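Local coordinates for protein CELL division inhibitor (Pyrococcus furiosus, PDB 1G3Q) that binds ADP and magnesium as a MinD-type P-loop ATPase of cell division and probably hydrolyses ATP, at residues N45-V49 against L50-D54; K217-K221 against G222-F226. One frame throughout, in Å; residues are numbered along the deposited sequence.

Interaction 1 (N45-V49 against L50-D54); sequences NLSLV and LGVDD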
ATOM      1  N   ASN A  45       0.648  10.794  -0.492  1.00 19.36           N
ATOM      2  CA  ASN A  45       2.112  10.755  -0.505  1.00 19.22           C
ATOM      3  C   ASN A  45       2.662   9.776  -1.546  1.00 17.76           C
ATOM      4  O   ASN A  45       3.794   9.917  -1.996  1.00 16.99           O
ATOM      5  CB  ASN A  45       2.661  10.316   0.862  1.00 21.90           C
ATOM      6  CG  ASN A  45       2.371  11.309   1.969  1.00 24.49           C
ATOM      7  OD1 ASN A  45       2.782  12.468   1.906  1.00 26.85           O
ATOM      8  ND2 ASN A  45       1.669  10.854   3.002  1.00 26.63           N
ATOM      9  N   LEU A  46       1.857   8.784  -1.919  1.00 16.44           N
ATOM     10  CA  LEU A  46       2.292   7.746  -2.853  1.00 15.18           C
ATOM     11  C   LEU A  46       2.967   8.212  -4.143  1.00 15.09           C
ATOM     12  O   LEU A  46       4.071   7.775  -4.455  1.00 14.70           O
ATOM     13  CB  LEU A  46       1.121   6.829  -3.197  1.00 13.63           C
ATOM     14  CG  LEU A  46       1.482   5.589  -4.016  1.00 13.24           C
ATOM     15  CD1 LEU A  46       2.480   4.726  -3.246  1.00 12.23           C
ATOM     16  CD2 LEU A  46       0.211   4.801  -4.317  1.00 12.76           C
ATOM     17  N   SER A  47       2.305   9.086  -4.890  1.00 15.29           N
ATOM     18  CA  SER A  47       2.862   9.583  -6.147  1.00 15.92           C
ATOM     19  C   SER A  47       4.254  10.190  -5.953  1.00 15.99           C
ATOM     20  O   SER A  47       5.168   9.939  -6.741  1.00 15.43           O
ATOM     21  CB  SER A  47       1.923  10.626  -6.758  1.00 16.52           C
ATOM     22  OG  SER A  47       2.245  10.879  -8.114  1.00 17.69           O
ATOM     23  N   LEU A  48       4.414  10.979  -4.896  1.00 16.23           N
ATOM     24  CA  LEU A  48       5.693  11.624  -4.607  1.00 16.29           C
ATOM     25  C   LEU A  48       6.773  10.578  -4.320  1.00 15.38           C
ATOM     26  O   LEU A  48       7.910  10.686  -4.786  1.00 14.82           O
ATOM     27  CB  LEU A  48       5.538  12.554  -3.402  1.00 17.77           C
ATOM     28  CG  LEU A  48       6.278  13.892  -3.451  1.00 19.94           C
ATOM     29  CD1 LEU A  48       7.749  13.650  -3.744  1.00 21.31           C
ATOM     30  CD2 LEU A  48       5.662  14.786  -4.529  1.00 20.57           C
ATOM     31  N   VAL A  49       6.408   9.564  -3.546  1.00 14.57           N
ATOM     32  CA  VAL A  49       7.333   8.494  -3.193  1.00 14.69           C
ATOM     33  C   VAL A  49       7.738   7.687  -4.433  1.00 14.18           C
ATOM     34  O   VAL A  49       8.790   7.048  -4.456  1.00 14.16           O
ATOM     35  CB  VAL A  49       6.692   7.587  -2.114  1.00 15.18           C
ATOM     36  CG1 VAL A  49       7.414   6.265  -2.013  1.00 17.20           C
ATOM     37  CG2 VAL A  49       6.740   8.309  -0.768  1.00 15.60           C
ATOM     38  N   LEU A  50       6.911   7.734  -5.471  1.00 13.72           N
ATOM     39  CA  LEU A  50       7.224   7.018  -6.708  1.00 14.27           C
ATOM     40  C   LEU A  50       7.863   7.941  -7.749  1.00 14.49           C
ATOM     41  O   LEU A  50       8.083   7.546  -8.894  1.00 15.14           O
ATOM     42  CB  LEU A  50       5.968   6.356  -7.279  1.00 13.73           C
ATOM     43  CG  LEU A  50       5.502   5.112  -6.510  1.00 14.25           C
ATOM     44  CD1 LEU A  50       4.165   4.625  -7.055  1.00 13.70           C
ATOM     45  CD2 LEU A  50       6.559   4.019  -6.631  1.00 14.30           C
ATOM     46  N   GLY A  51       8.150   9.177  -7.354  1.00 14.73           N
ATOM     47  CA  GLY A  51       8.797  10.105  -8.272  1.00 15.31           C
ATOM     48  C   GLY A  51       7.931  10.826  -9.291  1.00 15.56           C
ATOM     49  O   GLY A  51       8.455  11.440 -10.216  1.00 15.16           O
ATOM     50  N   VAL A  52       6.614  10.744  -9.144  1.00 16.25           N
ATOM     51  CA  VAL A  52       5.699  11.428 -10.054  1.00 17.45           C
ATOM     52  C   VAL A  52       5.188  12.619  -9.250  1.00 18.54           C
ATOM     53  O   VAL A  52       4.215  12.515  -8.504  1.00 17.57           O
ATOM     54  CB  VAL A  52       4.531  10.514 -10.453  1.00 17.67           C
ATOM     55  CG1 VAL A  52       3.588  11.248 -11.394  1.00 17.68           C
ATOM     56  CG2 VAL A  52       5.072   9.257 -11.117  1.00 17.81           C
ATOM     57  N   ASP A  53       5.842  13.760  -9.415  1.00 20.02           N
ATOM     58  CA  ASP A  53       5.495  14.929  -8.622  1.00 22.44           C
ATOM     59  C   ASP A  53       4.597  15.989  -9.232  1.00 22.59           C
ATOM     60  O   ASP A  53       4.141  16.878  -8.522  1.00 23.30           O
ATOM     61  CB  ASP A  53       6.783  15.610  -8.148  1.00 24.13           C
ATOM     62  CG  ASP A  53       7.897  14.619  -7.861  1.00 26.07           C
ATOM     63  OD1 ASP A  53       7.646  13.622  -7.150  1.00 27.63           O
ATOM     64  OD2 ASP A  53       9.030  14.841  -8.342  1.00 27.48           O
ATOM     65  N   ASP A  54       4.309  15.894 -10.522  1.00 22.75           N
ATOM     66  CA  ASP A  54       3.535  16.943 -11.168  1.00 23.49           C
ATOM     67  C   ASP A  54       2.181  16.613 -11.815  1.00 21.96           C
ATOM     68  O   ASP A  54       1.688  17.392 -12.628  1.00 22.50           O
ATOM     69  CB  ASP A  54       4.448  17.590 -12.213  1.00 26.07           C
ATOM     70  CG  ASP A  54       4.131  19.036 -12.443  1.00 27.97           C
ATOM     71  OD1 ASP A  54       3.905  19.758 -11.446  1.00 30.78           O
ATOM     72  OD2 ASP A  54       4.123  19.454 -13.616  1.00 29.82           O
TER
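Ser47 and Val52 are joined at the end of the short helix 46-49. With OG turned anti to the backbone N (chi1 -165°), the serine hydroxyl donates to Val52 O at 2.6 Å, in the carbonyl plane and on a lone pair. The backbone bond runs the other way, Val52 N donating to Ser47 O at 2.9 Å, so the two residues are held by a reciprocal pair; Gly51 N meets Leu48 O at 3.0 Å from above the carbonyl plane. These two backbone bonds make a Schellman motif. Gly51 is its C-prime residue, at a positive phi where a CB would jam against the preceding carbonyl oxygen. With an alanine here in place of Ser47, Val52 O is likely to lose its hydroxyl donor, leaving the turn to the backbone bonds alone. Leu48 and Asp53, both exposed, cross at about a right angle, Leu48 CD1 lying 3.4 Å from Asp53 OD1, so the carboxylate can rest on leucine methyls yet stay solvated. Inside, Leu46 and Leu50 run side by side, pointing the same way, their CD1 atoms 4.2 Å apart. These leucines suit burial: both pack on Ala36 of strand 34-38, and helix 16-29 receives Leu46, Leu50 and Val49.

Interaction 2 (K217-K221 against G222-F226); sequences KPESK and GAKAF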
ATOM      1  N   LYS A 217      18.534   1.331  -3.571  1.00 14.28           N
ATOM      2  CA  LYS A 217      19.648   0.672  -2.880  1.00 14.79           C
ATOM      3  C   LYS A 217      19.316  -0.820  -2.813  1.00 15.16           C
ATOM      4  O   LYS A 217      18.951  -1.350  -1.761  1.00 15.64           O
ATOM      5  CB  LYS A 217      19.825   1.278  -1.483  1.00 14.27           C
ATOM      6  CG  LYS A 217      20.059   2.793  -1.531  1.00 15.13           C
ATOM      7  CD  LYS A 217      20.346   3.407  -0.163  1.00 14.45           C
ATOM      8  CE  LYS A 217      21.666   2.910   0.401  1.00 14.88           C
ATOM      9  NZ  LYS A 217      22.075   3.688   1.600  1.00 14.99           N
ATOM     10  N   PRO A 218      19.463  -1.517  -3.950  1.00 15.46           N
ATOM     11  CA  PRO A 218      19.190  -2.944  -4.133  1.00 16.08           C
ATOM     12  C   PRO A 218      19.885  -3.975  -3.242  1.00 16.40           C
ATOM     13  O   PRO A 218      19.428  -5.112  -3.162  1.00 16.46           O
ATOM     14  CB  PRO A 218      19.489  -3.157  -5.616  1.00 15.73           C
ATOM     15  CG  PRO A 218      20.600  -2.215  -5.858  1.00 15.93           C
ATOM     16  CD  PRO A 218      20.128  -0.969  -5.148  1.00 15.44           C
ATOM     17  N   GLU A 219      20.975  -3.602  -2.580  1.00 16.26           N
ATOM     18  CA  GLU A 219      21.673  -4.551  -1.714  1.00 16.47           C
ATOM     19  C   GLU A 219      21.387  -4.327  -0.231  1.00 16.22           C
ATOM     20  O   GLU A 219      21.920  -5.034   0.622  1.00 15.47           O
ATOM     21  CB  GLU A 219      23.187  -4.496  -1.958  1.00 17.31           C
ATOM     22  CG  GLU A 219      23.649  -5.082  -3.295  1.00 18.64           C
ATOM     23  CD  GLU A 219      23.391  -6.582  -3.419  1.00 20.50           C
ATOM     24  OE1 GLU A 219      23.384  -7.279  -2.382  1.00 21.06           O
ATOM     25  OE2 GLU A 219      23.213  -7.070  -4.558  1.00 21.13           O
ATOM     26  N   SER A 220      20.551  -3.340   0.080  1.00 16.03           N
ATOM     27  CA  SER A 220      20.203  -3.069   1.473  1.00 16.10           C
ATOM     28  C   SER A 220      19.292  -4.175   2.002  1.00 16.42           C
ATOM     29  O   SER A 220      18.617  -4.849   1.227  1.00 16.01           O
ATOM     30  CB  SER A 220      19.479  -1.727   1.594  1.00 16.29           C
ATOM     31  OG  SER A 220      18.251  -1.747   0.887  1.00 15.98           O
ATOM     32  N   LYS A 221      19.272  -4.354   3.319  1.00 16.77           N
ATOM     33  CA  LYS A 221      18.433  -5.376   3.935  1.00 17.69           C
ATOM     34  C   LYS A 221      16.961  -5.111   3.619  1.00 17.32           C
ATOM     35  O   LYS A 221      16.188  -6.037   3.374  1.00 17.45           O
ATOM     36  CB  LYS A 221      18.631  -5.393   5.455  1.00 18.47           C
ATOM     37  CG  LYS A 221      20.023  -5.797   5.921  1.00 20.81           C
ATOM     38  CD  LYS A 221      20.023  -6.039   7.429  1.00 22.28           C
ATOM     39  CE  LYS A 221      21.384  -6.504   7.927  1.00 23.59           C
ATOM     40  NZ  LYS A 221      22.397  -5.421   7.833  1.00 24.98           N
ATOM     41  N   GLY A 222      16.579  -3.838   3.627  1.00 17.24           N
ATOM     42  CA  GLY A 222      15.205  -3.476   3.331  1.00 15.73           C
ATOM     43  C   GLY A 222      14.810  -3.859   1.917  1.00 15.57           C
ATOM     44  O   GLY A 222      13.732  -4.414   1.694  1.00 14.72           O
ATOM     45  N   ALA A 223      15.685  -3.562   0.958  1.00 14.91           N
ATOM     46  CA  ALA A 223      15.419  -3.879  -0.439  1.00 15.65           C
ATOM     47  C   ALA A 223      15.226  -5.379  -0.613  1.00 15.93           C
ATOM     48  O   ALA A 223      14.261  -5.823  -1.232  1.00 15.61           O
ATOM     49  CB  ALA A 223      16.579  -3.398  -1.325  1.00 15.22           C
ATOM     50  N   LYS A 224      16.149  -6.160  -0.066  1.00 16.28           N
ATOM     51  CA  LYS A 224      16.064  -7.610  -0.187  1.00 17.35           C
ATOM     52  C   LYS A 224      14.801  -8.193   0.447  1.00 17.26           C
ATOM     53  O   LYS A 224      14.220  -9.134  -0.089  1.00 17.40           O
ATOM     54  CB  LYS A 224      17.322  -8.251   0.406  1.00 18.50           C
ATOM     55  CG  LYS A 224      18.563  -8.010  -0.452  1.00 20.05           C
ATOM     56  CD  LYS A 224      19.851  -8.425   0.250  1.00 22.70           C
ATOM     57  CE  LYS A 224      21.042  -8.269  -0.691  1.00 24.26           C
ATOM     58  NZ  LYS A 224      22.358  -8.476  -0.014  1.00 25.53           N
ATOM     59  N   ALA A 225      14.370  -7.638   1.577  1.00 17.25           N
ATOM     60  CA  ALA A 225      13.162  -8.127   2.235  1.00 17.37           C
ATOM     61  C   ALA A 225      11.939  -7.867   1.354  1.00 17.27           C
ATOM     62  O   ALA A 225      11.042  -8.709   1.260  1.00 16.21           O
ATOM     63  CB  ALA A 225      12.991  -7.458   3.593  1.00 17.53           C
ATOM     64  N   PHE A 226      11.901  -6.709   0.697  1.00 17.11           N
ATOM     65  CA  PHE A 226      10.773  -6.398  -0.175  1.00 17.29           C
ATOM     66  C   PHE A 226      10.736  -7.290  -1.413  1.00 17.94           C
ATOM     67  O   PHE A 226       9.656  -7.617  -1.914  1.00 17.98           O
ATOM     68  CB  PHE A 226      10.793  -4.920  -0.586  1.00 17.03           C
ATOM     69  CG  PHE A 226      10.135  -4.011   0.414  1.00 16.59           C
ATOM     70  CD1 PHE A 226      10.856  -3.008   1.049  1.00 16.72           C
ATOM     71  CD2 PHE A 226       8.789  -4.174   0.731  1.00 16.64           C
ATOM     72  CE1 PHE A 226      10.248  -2.176   1.989  1.00 16.29           C
ATOM     73  CE2 PHE A 226       8.167  -3.351   1.669  1.00 16.23           C
ATOM     74  CZ  PHE A 226       8.901  -2.347   2.300  1.00 16.69           C
TER
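Lys217 O lies against the CB of Ala223, 3.2 Å away, where the small methyl lets the turn fold close onto the helix. The same oxygen accepts from both Ser220 N and Ser220 OG, the hydroxyl at 2.8 Å and nearly along the C=O axis, which ties the type I turn 217-220 together; the lysine's own amine instead pairs with Glu205. Pro218, whose ring fixes phi near the value the turn needs, has its carbonyl oxygen resting near the Ala223 methyl as well. Glu219 is bent at chi2 (-65°), which brings OE1 back to Lys224 NZ in a 2.8 Å salt bridge; the lysine, extended beyond CG, crosses it obliquely, and NZ comes to OE1 almost end-on to the C-O bond. Ser220 is the N-cap of helix 221-235. Its OG sits between backbone N and carbonyl carbon (chi1 63°), where it can accept from Ala223 N at 3.1 Å, while Ser220 O takes Lys224 N in an almost straight bond (172°). Lys221 opens the helix, its carbonyl oxygen receiving Ala225 N at 3.0 Å. One hydroxyl thus donates back to the turn and accepts from the helix, fixing its rotation, and Asp200, an ADP-binding residue, accepts from Gly222 N. A serine oxygen and a carboxylate at first-turn amides would probably be favoured by the helix dipole, while the salt bridge adds an exposed charged tie.

Interactions 1 and 2 treat opposite ends of helices: the first closes the C-terminal end of 46-49, the second caps the N-terminal end of 221-235. Both are partly buried, and in each a serine hydroxyl bonds to the backbone. Interaction 1 adds an apolar inner side, whereas interaction 2 adds a charged pair at the surface. Their nearest atoms are about 10 Å apart, yet they share a neighbour, helix 16-29, packed by apolar side chains of 45-54 and by Phe226 of 217-226. Each also borders the nucleotide site: 45-54 lies beside the magnesium-binding Thr17, 217-226 beside the ADP-binding Pro198 and Asp200.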